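Local atomic coordinates of putative uncharacterized protein PH0594 (Pyrococcus horikoshii, PDB entry 4HXE), a protein that probably acts as a serine peptidase of the prolyl oligopeptidase family, with an alpha/beta-hydrolase domain joined to a beta-propeller, and binds magnesium ions. Residues A[489-494]-A[551-556]; A[529-534]-A[559-564]; A[471-476]-A[538-543]; A[145-150]-A[171-176]. One frame throughout, in Å; residues are numbered along the deposited sequence. Where two conformers were deposited one is given.

Contact 1 of 4, residues A[489-494]-A[551-556]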
loop_
_atom_site.group_PDB
_atom_site.type_symbol
_atom_site.label_atom_id
_atom_site.label_comp_id
_atom_site.label_asym_id
_atom_site.label_seq_id
_atom_site.Cartn_x
_atom_site.Cartn_y
_atom_site.Cartn_z
ATOM N N ASN A 489 7.426 11.950 -37.631
ATOM C CA ASN A 489 6.080 11.441 -37.771
ATOM C C ASN A 489 5.621 11.627 -39.187
ATOM O O ASN A 489 4.518 12.179 -39.441
ATOM C CB ASN A 489 5.181 12.189 -36.780
ATOM C CG ASN A 489 5.563 11.856 -35.342
ATOM O OD1 ASN A 489 6.465 12.476 -34.803
ATOM N ND2 ASN A 489 4.980 10.762 -34.784
ATOM N N GLY A 490 6.488 11.205 -40.111
ATOM C CA GLY A 490 6.379 11.618 -41.503
ATOM C C GLY A 490 5.891 10.520 -42.422
ATOM O O GLY A 490 5.260 9.584 -41.957
ATOM N N ILE A 491 6.138 10.699 -43.718
ATOM C CA ILE A 491 5.839 9.707 -44.727
ATOM C C ILE A 491 7.112 9.430 -45.524
ATOM O O ILE A 491 7.772 10.357 -45.978
ATOM C CB ILE A 491 4.718 10.157 -45.730
ATOM C CG1 ILE A 491 3.396 10.408 -44.965
ATOM C CG2 ILE A 491 4.552 9.068 -46.842
ATOM C CD1 ILE A 491 2.687 9.107 -44.679
ATOM N N SER A 492 7.493 8.146 -45.614
ATOM C CA SER A 492 8.517 7.715 -46.560
ATOM C C SER A 492 7.904 6.781 -47.636
ATOM O O SER A 492 8.534 6.553 -48.721
ATOM C CB SER A 492 9.669 7.030 -45.823
ATOM O OG SER A 492 9.239 5.816 -45.279
ATOM N N TYR A 493 6.726 6.191 -47.347
ATOM C CA TYR A 493 6.089 5.292 -48.346
ATOM C C TYR A 493 4.556 5.400 -48.362
ATOM O O TYR A 493 3.870 4.924 -47.438
ATOM C CB TYR A 493 6.539 3.836 -48.171
ATOM C CG TYR A 493 6.205 2.846 -49.290
ATOM C CD1 TYR A 493 5.803 3.267 -50.561
ATOM C CD2 TYR A 493 6.326 1.499 -49.070
ATOM C CE1 TYR A 493 5.488 2.353 -51.592
ATOM C CE2 TYR A 493 6.044 0.572 -50.082
ATOM C CZ TYR A 493 5.625 1.017 -51.343
ATOM O OH TYR A 493 5.321 0.059 -52.289
ATOM N N TRP A 494 4.009 6.034 -49.419
ATOM C CA TRP A 494 2.560 6.196 -49.470
ATOM C C TRP A 494 1.803 4.893 -49.454
ATOM O O TRP A 494 0.687 4.838 -48.956
ATOM C CB TRP A 494 2.162 6.972 -50.720
ATOM C CG TRP A 494 2.688 8.372 -50.648
ATOM C CD1 TRP A 494 3.671 8.980 -51.449
ATOM C CD2 TRP A 494 2.278 9.405 -49.679
ATOM N NE1 TRP A 494 3.856 10.321 -51.039
ATOM C CE2 TRP A 494 3.072 10.610 -49.976
ATOM C CE3 TRP A 494 1.329 9.456 -48.656
ATOM C CZ2 TRP A 494 2.887 11.827 -49.272
ATOM C CZ3 TRP A 494 1.164 10.679 -47.945
ATOM C CH2 TRP A 494 1.945 11.837 -48.254
ATOM N N LEU A 551 4.510 4.067 -37.348
ATOM C CA LEU A 551 5.957 3.964 -37.117
ATOM C C LEU A 551 6.721 3.505 -38.342
ATOM O O LEU A 551 7.895 3.875 -38.572
ATOM C CB LEU A 551 6.164 2.933 -35.970
ATOM C CG LEU A 551 7.643 2.754 -35.542
ATOM C CD1 LEU A 551 8.281 4.061 -35.022
ATOM C CD2 LEU A 551 7.783 1.568 -34.533
ATOM N N ASP A 552 6.117 2.641 -39.143
ATOM C CA ASP A 552 6.920 2.141 -40.280
ATOM C C ASP A 552 7.411 3.287 -41.209
ATOM O O ASP A 552 8.428 3.166 -41.898
ATOM C CB ASP A 552 6.099 1.171 -41.158
ATOM C CG ASP A 552 4.892 1.871 -41.767
ATOM O OD1 ASP A 552 4.729 1.742 -42.990
ATOM O OD2 ASP A 552 4.121 2.591 -41.033
ATOM N N GLN A 553 6.692 4.398 -41.227
ATOM C CA GLN A 553 7.068 5.502 -42.083
ATOM C C GLN A 553 8.478 6.019 -41.696
ATOM O O GLN A 553 9.225 6.450 -42.579
ATOM C CB GLN A 553 6.010 6.622 -41.983
ATOM C CG GLN A 553 4.617 6.164 -42.479
ATOM C CD GLN A 553 4.656 5.878 -43.964
ATOM O OE1 GLN A 553 5.588 6.314 -44.662
ATOM N NE2 GLN A 553 3.641 5.144 -44.476
ATOM N N SER A 554 8.797 6.038 -40.403
ATOM C CA SER A 554 10.124 6.465 -39.984
ATOM C C SER A 554 11.072 5.301 -39.917
ATOM O O SER A 554 12.150 5.398 -40.458
ATOM C CB SER A 554 10.101 7.170 -38.605
ATOM O OG SER A 554 9.552 8.449 -38.719
ATOM N N LEU A 555 10.648 4.184 -39.304
ATOM C CA LEU A 555 11.580 3.101 -39.052
ATOM C C LEU A 555 12.017 2.433 -40.385
ATOM O O LEU A 555 13.158 2.004 -40.506
ATOM C CB LEU A 555 10.977 2.062 -38.064
ATOM C CG LEU A 555 11.937 0.921 -37.680
ATOM C CD1 LEU A 555 13.322 1.463 -37.217
ATOM C CD2 LEU A 555 11.255 0.115 -36.573
ATOM N N MET A 556 11.120 2.337 -41.381
ATOM C CA MET A 556 11.528 1.762 -42.689
ATOM C C MET A 556 12.584 2.655 -43.338
ATOM O O MET A 556 13.565 2.151 -43.890
ATOM C CB MET A 556 10.343 1.575 -43.649
ATOM C CG MET A 556 9.363 0.467 -43.206
ATOM S SD MET A 556 8.197 0.127 -44.589
ATOM C CE MET A 556 7.438 1.751 -44.846
HETATM O O HOH W 1 9.380 10.851 -40.129
#
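Q553 reaches from the first turn of helix 552-563 into the loop that follows strand 484-488 and grips its backbone with both ends of its amide. Its OE1 accepts two bonds in the carbonyl plane, from S492 N at 2.8 Å and from Y493 N at 2.9 Å, the latter nearly straight at 168°. Its NE2 donates a hydrogen bond to Y493 O at 3.0 Å, with the acceptor close to the amide plane. Donor and acceptor on one flat group make glutamine well suited here, since three bonds fix the amide's rotation. The bend at chi2 (-66°) turns the amide toward the loop, where I491 lies alongside and sets CD1 3.8 Å from Q553 CD.

S492 adds a bond from the loop to the helix backbone: its OG, brought there by a chi1 of 68°, donates to Q553 O at 2.8 Å. Y493 contributes an apolar touch through CB, 4.0 Å from M556 CE, which sits at the edge of its ring. Y493 is also the N-cap residue of helix 494-500, and its OH bonds to Y493 OH of the second subunit.

Around this buried junction, helix 494-500 packs on I491, Q553 and M556, helix 467-478 meets I491 and S492, and strand 538-543 runs beside N489 and S554.

Contact 2 of 4, residues A[529-534]-A[559-564]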
loop_
_atom_site.group_PDB
_atom_site.type_symbol
_atom_site.label_atom_id
_atom_site.label_comp_id
_atom_site.label_asym_id
_atom_site.label_seq_id
_atom_site.Cartn_x
_atom_site.Cartn_y
_atom_site.Cartn_z
ATOM N N PHE A 529 11.989 5.109 -51.808
ATOM C CA PHE A 529 12.597 4.577 -53.032
ATOM C C PHE A 529 13.733 5.408 -53.592
ATOM O O PHE A 529 14.309 5.008 -54.593
ATOM C CB PHE A 529 11.477 4.342 -54.064
ATOM C CG PHE A 529 10.564 3.329 -53.575
ATOM C CD1 PHE A 529 9.558 3.664 -52.630
ATOM C CD2 PHE A 529 10.854 1.974 -53.838
ATOM C CE1 PHE A 529 8.779 2.670 -52.025
ATOM C CE2 PHE A 529 10.056 0.976 -53.255
ATOM C CZ PHE A 529 9.045 1.322 -52.348
ATOM N N TYR A 530 14.058 6.543 -52.975
ATOM C CA TYR A 530 15.180 7.361 -53.456
ATOM C C TYR A 530 16.214 7.516 -52.348
ATOM O O TYR A 530 17.063 8.440 -52.401
ATOM C CB TYR A 530 14.657 8.756 -53.821
ATOM C CG TYR A 530 13.607 8.768 -54.883
ATOM C CD1 TYR A 530 12.242 8.624 -54.551
ATOM C CD2 TYR A 530 13.950 9.007 -56.219
ATOM C CE1 TYR A 530 11.241 8.650 -55.533
ATOM C CE2 TYR A 530 12.959 9.064 -57.205
ATOM C CZ TYR A 530 11.611 8.877 -56.830
ATOM O OH TYR A 530 10.648 8.886 -57.801
ATOM N N ALA A 531 16.083 6.687 -51.310
ATOM C CA ALA A 531 16.985 6.713 -50.161
ATOM C C ALA A 531 18.449 6.767 -50.569
ATOM O O ALA A 531 19.200 7.433 -49.881
ATOM C CB ALA A 531 16.720 5.525 -49.229
ATOM N N LYS A 532 18.867 6.056 -51.649
ATOM C CA LYS A 532 20.262 6.117 -52.109
ATOM C C LYS A 532 20.783 7.561 -52.315
ATOM O O LYS A 532 21.948 7.819 -52.209
ATOM C CB LYS A 532 20.417 5.353 -53.422
ATOM C CG LYS A 532 20.326 3.838 -53.283
ATOM C CD LYS A 532 20.510 3.161 -54.634
ATOM C CE LYS A 532 20.864 1.702 -54.433
ATOM N NZ LYS A 532 20.603 0.971 -55.697
ATOM N N ASN A 533 19.895 8.491 -52.613
ATOM C CA ASN A 533 20.284 9.874 -52.965
ATOM C C ASN A 533 20.693 10.673 -51.777
ATOM O O ASN A 533 21.343 11.726 -51.904
ATOM C CB ASN A 533 19.099 10.606 -53.593
ATOM C CG ASN A 533 18.697 10.028 -54.941
ATOM O OD1 ASN A 533 19.417 9.211 -55.526
ATOM N ND2 ASN A 533 17.562 10.466 -55.446
ATOM N N VAL A 534 20.297 10.196 -50.608
ATOM C CA VAL A 534 20.494 11.006 -49.399
ATOM C C VAL A 534 21.985 11.254 -49.082
ATOM O O VAL A 534 22.829 10.305 -49.116
ATOM C CB VAL A 534 19.723 10.407 -48.187
ATOM C CG1 VAL A 534 20.124 11.136 -46.877
ATOM C CG2 VAL A 534 18.216 10.470 -48.449
ATOM N N HIS A 559 15.908 2.201 -41.359
ATOM C CA HIS A 559 16.583 0.953 -41.650
ATOM C C HIS A 559 17.171 0.963 -43.071
ATOM O O HIS A 559 18.302 0.503 -43.293
ATOM C CB HIS A 559 15.589 -0.226 -41.589
ATOM C CG HIS A 559 15.300 -0.680 -40.229
ATOM N ND1 HIS A 559 14.154 -1.350 -39.913
ATOM C CD2 HIS A 559 16.067 -0.601 -39.041
ATOM C CE1 HIS A 559 14.176 -1.672 -38.575
ATOM N NE2 HIS A 559 15.338 -1.199 -38.038
ATOM N N VAL A 560 16.404 1.416 -44.052
ATOM C CA VAL A 560 16.907 1.387 -45.457
ATOM C C VAL A 560 18.091 2.379 -45.609
ATOM O O VAL A 560 19.126 2.050 -46.206
ATOM C CB VAL A 560 15.769 1.686 -46.456
ATOM C CG1 VAL A 560 16.279 2.008 -47.843
ATOM C CG2 VAL A 560 14.789 0.496 -46.487
ATOM N N LEU A 561 17.943 3.567 -45.037
ATOM C CA LEU A 561 19.065 4.525 -45.011
ATOM C C LEU A 561 20.258 3.891 -44.349
ATOM O O LEU A 561 21.355 4.094 -44.868
ATOM C CB LEU A 561 18.717 5.841 -44.291
ATOM C CG LEU A 561 17.731 6.773 -45.016
ATOM C CD1 LEU A 561 17.294 7.917 -44.114
ATOM C CD2 LEU A 561 18.427 7.346 -46.248
ATOM N N LYS A 562 20.099 3.144 -43.224
ATOM C CA LYS A 562 21.302 2.454 -42.615
ATOM C C LYS A 562 21.838 1.388 -43.560
ATOM O O LYS A 562 23.045 1.192 -43.697
ATOM C CB LYS A 562 21.022 1.799 -41.250
ATOM C CG LYS A 562 20.660 2.797 -40.151
ATOM C CD LYS A 562 21.847 3.685 -39.743
ATOM C CE LYS A 562 23.011 2.872 -39.251
ATOM N NZ LYS A 562 24.070 3.797 -38.696
ATOM N N ASP A 563 20.925 0.710 -44.252
ATOM C CA ASP A 563 21.335 -0.382 -45.133
ATOM C C ASP A 563 22.176 0.220 -46.284
ATOM O O ASP A 563 22.888 -0.509 -46.942
ATOM C CB ASP A 563 20.091 -1.121 -45.683
ATOM C CG ASP A 563 20.385 -2.565 -46.144
ATOM O OD1 ASP A 563 21.298 -3.251 -45.658
ATOM O OD2 ASP A 563 19.627 -3.077 -46.997
ATOM N N LEU A 564 22.012 1.527 -46.557
ATOM C CA LEU A 564 22.716 2.179 -47.651
ATOM C C LEU A 564 23.910 2.950 -47.087
ATOM O O LEU A 564 24.510 3.700 -47.805
ATOM C CB LEU A 564 21.767 3.077 -48.470
ATOM C CG LEU A 564 20.629 2.315 -49.193
ATOM C CD1 LEU A 564 19.472 3.199 -49.712
ATOM C CD2 LEU A 564 21.226 1.433 -50.319
#
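V560 is the first residue of 559-564 to meet the 3-10 turn at 529-533, bringing CG1 to 3.8 Å from A531 CB. A beta-branched valine offers a short, broad surface, and with chi1 at 166° CG1 stands anti to the backbone nitrogen. The methyl group of A531 lets the two backbones come close: the CA atoms of A531 and L561 are 6.0 Å apart.

L561 follows, leaning over the end of the turn with a single methyl. Its CD2 is 3.9 Å from A531 CB and 3.8 Å from V534 CG2, and it also lies against the carbonyl oxygen of A531. The side chains of V534 and L561 cross at about a right angle, and L561 CD2 meets both CB and CG2 of the valine. L561 also touches V568 of the edge strand 568-573.

L564, just past the helix, closes the patch. Its CD1 rests 3.6 Å from A531 CB and 3.5 Å from K532 N, and K532 CG is close by. The lysine is exposed and has more than one conformer, but its CH2 groups can border an apolar patch. A531 is thus touched by V560, L561 and L564.

Between the side chains the contact is apolar, with two methyls also lying against backbone O and N atoms. Helix 552-563 is the helix of the beta-alpha-beta crossover from strand 538-543 to the parallel strand 568-573, at the edge of the alpha/beta-hydrolase sheet.

Contact 3 of 4, residues A[471-476]-A[538-543]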
loop_
_atom_site.group_PDB
_atom_site.type_symbol
_atom_site.label_atom_id
_atom_site.label_comp_id
_atom_site.label_asym_id
_atom_site.label_seq_id
_atom_site.Cartn_x
_atom_site.Cartn_y
_atom_site.Cartn_z
ATOM N N MET A 471 7.997 15.890 -46.359
ATOM C CA MET A 471 8.738 16.774 -47.251
ATOM C C MET A 471 10.225 16.871 -46.923
ATOM O O MET A 471 11.036 17.114 -47.805
ATOM C CB MET A 471 8.147 18.172 -47.328
ATOM C CG MET A 471 8.815 19.027 -48.419
ATOM S SD MET A 471 8.210 18.505 -50.035
ATOM C CE MET A 471 6.426 18.705 -50.053
ATOM N N THR A 472 10.592 16.752 -45.657
ATOM C CA THR A 472 11.989 16.713 -45.235
ATOM C C THR A 472 12.652 15.445 -45.798
ATOM O O THR A 472 13.736 15.534 -46.359
ATOM C CB THR A 472 12.022 16.661 -43.688
ATOM O OG1 THR A 472 11.435 17.875 -43.211
ATOM C CG2 THR A 472 13.485 16.518 -43.168
ATOM N N ASN A 473 12.010 14.291 -45.657
ATOM C CA ASN A 473 12.535 13.040 -46.317
ATOM C C ASN A 473 12.762 13.275 -47.804
ATOM O O ASN A 473 13.851 13.019 -48.357
ATOM C CB ASN A 473 11.539 11.870 -46.156
ATOM C CG ASN A 473 11.261 11.526 -44.693
ATOM O OD1 ASN A 473 12.058 11.908 -43.796
ATOM N ND2 ASN A 473 10.156 10.753 -44.432
ATOM N N TRP A 474 11.722 13.800 -48.437
ATOM C CA TRP A 474 11.696 14.034 -49.886
ATOM C C TRP A 474 12.801 14.965 -50.280
ATOM O O TRP A 474 13.579 14.652 -51.212
ATOM C CB TRP A 474 10.367 14.673 -50.266
ATOM C CG TRP A 474 10.166 14.737 -51.775
ATOM C CD1 TRP A 474 10.139 15.838 -52.562
ATOM C CD2 TRP A 474 10.003 13.602 -52.682
ATOM N NE1 TRP A 474 9.895 15.513 -53.861
ATOM C CE2 TRP A 474 9.782 14.176 -54.005
ATOM C CE3 TRP A 474 9.970 12.243 -52.521
ATOM C CZ2 TRP A 474 9.602 13.390 -55.141
ATOM C CZ3 TRP A 474 9.756 11.441 -53.651
ATOM C CH2 TRP A 474 9.604 12.011 -54.957
ATOM N N ALA A 475 12.929 16.079 -49.541
ATOM C CA ALA A 475 13.972 17.120 -49.799
ATOM C C ALA A 475 15.390 16.518 -49.815
ATOM O O ALA A 475 16.223 16.792 -50.752
ATOM C CB ALA A 475 13.880 18.251 -48.795
ATOM N N LEU A 476 15.660 15.664 -48.826
ATOM C CA LEU A 476 16.990 15.031 -48.747
ATOM C C LEU A 476 17.253 14.002 -49.864
ATOM O O LEU A 476 18.405 13.708 -50.166
ATOM C CB LEU A 476 17.331 14.438 -47.366
ATOM C CG LEU A 476 17.266 15.305 -46.101
ATOM C CD1 LEU A 476 17.907 14.638 -44.869
ATOM C CD2 LEU A 476 17.718 16.717 -46.261
ATOM N N LEU A 538 20.446 12.847 -41.003
ATOM C CA LEU A 538 19.036 12.995 -40.777
ATOM C C LEU A 538 18.708 12.428 -39.399
ATOM O O LEU A 538 19.171 11.340 -39.052
ATOM C CB LEU A 538 18.255 12.164 -41.840
ATOM C CG LEU A 538 16.722 12.027 -41.656
ATOM C CD1 LEU A 538 16.010 13.382 -41.846
ATOM C CD2 LEU A 538 16.290 11.018 -42.719
ATOM N N LEU A 539 17.851 13.149 -38.652
ATOM C CA LEU A 539 17.280 12.630 -37.429
ATOM C C LEU A 539 15.821 12.369 -37.747
ATOM O O LEU A 539 15.068 13.279 -38.157
ATOM C CB LEU A 539 17.418 13.680 -36.295
ATOM C CG LEU A 539 16.515 13.467 -35.054
ATOM C CD1 LEU A 539 17.022 12.130 -34.473
ATOM C CD2 LEU A 539 16.603 14.631 -34.060
ATOM N N LEU A 540 15.423 11.133 -37.576
ATOM C CA LEU A 540 14.014 10.788 -37.604
ATOM C C LEU A 540 13.427 10.742 -36.179
ATOM O O LEU A 540 14.049 10.234 -35.263
ATOM C CB LEU A 540 13.786 9.419 -38.284
ATOM C CG LEU A 540 14.030 9.480 -39.805
ATOM C CD1 LEU A 540 14.568 8.117 -40.373
ATOM C CD2 LEU A 540 12.707 9.815 -40.525
ATOM N N ILE A 541 12.216 11.255 -36.024
ATOM C CA ILE A 541 11.537 11.301 -34.713
ATOM C C ILE A 541 10.166 10.665 -34.938
ATOM O O ILE A 541 9.444 11.013 -35.898
ATOM C CB ILE A 541 11.371 12.747 -34.195
ATOM C CG1 ILE A 541 12.748 13.278 -33.733
ATOM C CG2 ILE A 541 10.381 12.705 -32.994
ATOM C CD1 ILE A 541 12.927 14.775 -33.559
ATOM N N HIS A 542 9.798 9.711 -34.089
ATOM C CA HIS A 542 8.485 9.131 -34.203
ATOM C C HIS A 542 7.952 8.866 -32.804
ATOM O O HIS A 542 8.673 9.045 -31.825
ATOM C CB HIS A 542 8.520 7.833 -35.003
ATOM C CG HIS A 542 7.307 7.675 -35.898
ATOM N ND1 HIS A 542 7.312 8.091 -37.178
ATOM C CD2 HIS A 542 6.022 7.222 -35.620
ATOM C CE1 HIS A 542 6.081 7.884 -37.716
ATOM N NE2 HIS A 542 5.297 7.341 -36.753
ATOM N N SER A 543 6.712 8.387 -32.698
ATOM C CA SER A 543 6.112 8.077 -31.431
ATOM C C SER A 543 5.263 6.881 -31.658
ATOM O O SER A 543 4.723 6.692 -32.728
ATOM C CB SER A 543 5.216 9.229 -30.955
ATOM O OG SER A 543 4.326 9.525 -31.961
#
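L476 overlaps L538 through one methyl, its CD1 lying 3.8 Å from L538 CD1 and 3.9 Å from L538 CB. The two leucines cross obliquely at the start of the strand, where the helix backbone also comes nearest: the CA atoms of L476 and L538 are 8.5 Å apart. In L538, CG stands anti to the backbone nitrogen (chi1 172°), which brings CD1 to the helix, while CD2 packs against L561 of helix 552-563. Long, branched side chains suit both positions because they can span the 10.6 Å between the segment axes.

One turn earlier on the helix, T472 adds a looser touch, with CG2 4.2 Å from L538 CD1. Its methyl faces the strand, while its hydroxyl is bonded within the helix to G468 O, so this polar residue can present an apolar group to the sheet. N473 shows a similar division of labour. Its OD1 lies 3.9 Å from L540 CD2, a van der Waals approach, with the two side chains crossing at about a right angle. The amide itself is satisfied elsewhere in the buried interior, OD1 by S487 OG and ND2 by I491 O.

The helix runs nearly antiparallel to the strand, at 158°, as helices commonly do beside the parallel strands of an alpha/beta sheet. Strand 538-543 lies between strands 484-488 and 568-573; helix 436-451 packs against M471 and A475 of helix 467-478, and helix 552-563 reaches N473, L538 and L540.

Contact 4 of 4, residues A[145-150]-A[171-176]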
loop_
_atom_site.group_PDB
_atom_site.type_symbol
_atom_site.label_atom_id
_atom_site.label_comp_id
_atom_site.label_asym_id
_atom_site.label_seq_id
_atom_site.Cartn_x
_atom_site.Cartn_y
_atom_site.Cartn_z
ATOM N N GLY A 145 -6.524 5.554 -30.003
ATOM C CA GLY A 145 -6.130 4.156 -29.797
ATOM C C GLY A 145 -6.753 3.224 -30.808
ATOM O O GLY A 145 -7.208 3.626 -31.885
ATOM N N PHE A 146 -6.740 1.943 -30.497
ATOM C CA PHE A 146 -7.419 0.971 -31.341
ATOM C C PHE A 146 -8.911 1.066 -31.129
ATOM O O PHE A 146 -9.362 1.149 -29.969
ATOM C CB PHE A 146 -6.985 -0.440 -30.936
ATOM C CG PHE A 146 -5.589 -0.754 -31.358
ATOM C CD1 PHE A 146 -4.500 -0.400 -30.554
ATOM C CD2 PHE A 146 -5.352 -1.360 -32.591
ATOM C CE1 PHE A 146 -3.201 -0.697 -30.964
ATOM C CE2 PHE A 146 -4.066 -1.635 -32.986
ATOM C CZ PHE A 146 -2.981 -1.323 -32.162
ATOM N N PHE A 147 -9.689 0.918 -32.207
ATOM C CA PHE A 147 -11.103 1.111 -32.054
ATOM C C PHE A 147 -11.730 -0.023 -31.283
ATOM O O PHE A 147 -12.692 0.187 -30.557
ATOM C CB PHE A 147 -11.834 1.347 -33.379
ATOM C CG PHE A 147 -11.821 2.811 -33.831
ATOM C CD1 PHE A 147 -11.352 3.166 -35.103
ATOM C CD2 PHE A 147 -12.279 3.800 -32.988
ATOM C CE1 PHE A 147 -11.387 4.487 -35.556
ATOM C CE2 PHE A 147 -12.328 5.141 -33.405
ATOM C CZ PHE A 147 -11.892 5.476 -34.709
ATOM N N ASP A 148 -11.245 -1.226 -31.506
ATOM C CA ASP A 148 -11.755 -2.374 -30.796
ATOM C C ASP A 148 -13.289 -2.461 -30.864
ATOM O O ASP A 148 -13.988 -2.650 -29.826
ATOM C CB ASP A 148 -11.213 -2.348 -29.350
ATOM C CG ASP A 148 -11.360 -3.692 -28.638
ATOM O OD1 ASP A 148 -11.540 -4.785 -29.266
ATOM O OD2 ASP A 148 -11.394 -3.598 -27.409
ATOM N N GLY A 149 -13.808 -2.304 -32.088
ATOM C CA GLY A 149 -15.264 -2.442 -32.316
ATOM C C GLY A 149 -16.047 -1.225 -31.845
ATOM O O GLY A 149 -17.274 -1.300 -31.754
ATOM N N GLU A 150 -15.355 -0.093 -31.575
ATOM C CA GLU A 150 -15.996 1.121 -31.028
ATOM C C GLU A 150 -17.364 1.531 -31.645
ATOM O O GLU A 150 -17.512 1.685 -32.885
ATOM C CB GLU A 150 -15.035 2.297 -31.133
ATOM C CG GLU A 150 -15.634 3.598 -30.564
ATOM C CD GLU A 150 -14.634 4.755 -30.475
ATOM O OE1 GLU A 150 -13.485 4.566 -29.994
ATOM O OE2 GLU A 150 -15.022 5.885 -30.901
ATOM N N PRO A 171 -23.082 4.115 -35.115
ATOM C CA PRO A 171 -21.783 3.734 -35.591
ATOM C C PRO A 171 -20.627 4.591 -35.075
ATOM O O PRO A 171 -20.802 5.741 -34.652
ATOM C CB PRO A 171 -21.935 3.892 -37.127
ATOM C CG PRO A 171 -23.338 3.478 -37.327
ATOM C CD PRO A 171 -24.041 4.228 -36.222
ATOM N N ARG A 172 -19.438 3.999 -35.092
ATOM C CA ARG A 172 -18.238 4.668 -34.761
ATOM C C ARG A 172 -18.201 6.074 -35.422
ATOM O O ARG A 172 -18.649 6.236 -36.560
ATOM C CB ARG A 172 -17.155 3.795 -35.385
ATOM C CG ARG A 172 -15.763 4.109 -34.996
ATOM C CD ARG A 172 -14.864 3.105 -35.758
ATOM N NE ARG A 172 -15.226 1.762 -35.376
ATOM C CZ ARG A 172 -14.517 0.671 -35.631
ATOM N NH1 ARG A 172 -13.351 0.777 -36.265
ATOM N NH2 ARG A 172 -14.972 -0.503 -35.240
ATOM N N PHE A 173 -17.710 7.065 -34.677
ATOM C CA PHE A 173 -17.410 8.396 -35.183
ATOM C C PHE A 173 -18.672 9.221 -35.539
ATOM O O PHE A 173 -18.650 10.047 -36.452
ATOM C CB PHE A 173 -16.468 8.315 -36.404
ATOM C CG PHE A 173 -15.068 8.591 -36.069
ATOM C CD1 PHE A 173 -14.182 8.964 -37.045
ATOM C CD2 PHE A 173 -14.631 8.513 -34.741
ATOM C CE1 PHE A 173 -12.868 9.246 -36.754
ATOM C CE2 PHE A 173 -13.312 8.802 -34.437
ATOM C CZ PHE A 173 -12.424 9.152 -35.467
ATOM N N SER A 174 -19.764 8.960 -34.851
ATOM C CA SER A 174 -20.953 9.778 -34.977
ATOM C C SER A 174 -20.847 10.948 -34.014
ATOM O O SER A 174 -20.102 10.863 -33.066
ATOM C CB SER A 174 -22.182 8.941 -34.649
ATOM O OG SER A 174 -22.415 7.932 -35.632
ATOM N N SER A 175 -21.663 12.007 -34.202
ATOM C CA SER A 175 -21.672 13.144 -33.281
ATOM C C SER A 175 -23.114 13.617 -33.081
ATOM O O SER A 175 -24.035 13.209 -33.826
ATOM C CB SER A 175 -20.742 14.286 -33.777
ATOM O OG SER A 175 -21.176 14.701 -35.037
ATOM N N GLY A 176 -23.325 14.428 -32.043
ATOM C CA GLY A 176 -24.665 14.768 -31.655
ATOM C C GLY A 176 -24.622 16.129 -31.061
ATOM O O GLY A 176 -23.669 16.479 -30.329
HETATM O O HOH W 2 -17.086 6.940 -31.957
HETATM O O HOH W 3 -17.867 -0.612 -34.612
#
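F147, the first residue of a type I' beta turn in the beta-propeller part of the chain, lays its ring under the side chain of R172. R172 CD sits 3.5 Å from the ring centroid and 10° off the normal, a CH-pi contact over the face. The guanidinium continues past the ring, its plane turned 40° from it, with F147 CB over one of its faces. The far edge of the phenylalanine points at the face of F173 in a T-shaped pair, planes at 88° and centroids 5.3 Å apart. A flat ring suits this place because its face and its edge each take a partner.

G149, at positive phi within the turn, brings its CA to 3.5 Å from R172 NH2. This nitrogen also forms a salt bridge with E134, which holds the head of the arginine.

E150 ends the turn and approaches with its backbone: its carbonyl oxygen takes a weak bond from R172 NE and lies against R172 CB. Its carboxylate is engaged by R125 and R107. One water joins E150 O to R172 NH2, and another donates to E150 OE2 and accepts from F173 N at 2.8 Å.

In the fold
Contacts 1, 2 and 3 belong to one side of the alpha/beta-hydrolase domain and touch one another, whereas contact 4 lies apart in the propeller, its nearest atoms about 11 Å from contacts 1 and 3. Contacts 1 and 2 use opposite ends of helix 552-563: the N-terminal end is buried and bonds to a loop's backbone, the C-terminal end offers an apolar face to 529-534 and reaches an exposed rim. Contact 3 is, like contact 1, wholly buried, and there side chains of a helix pack on leucines of a strand; S554 OG and H542 ND1 tie it to contact 1. Contact 4 instead joins two turns through aromatic rings, an arginine and bridging waters.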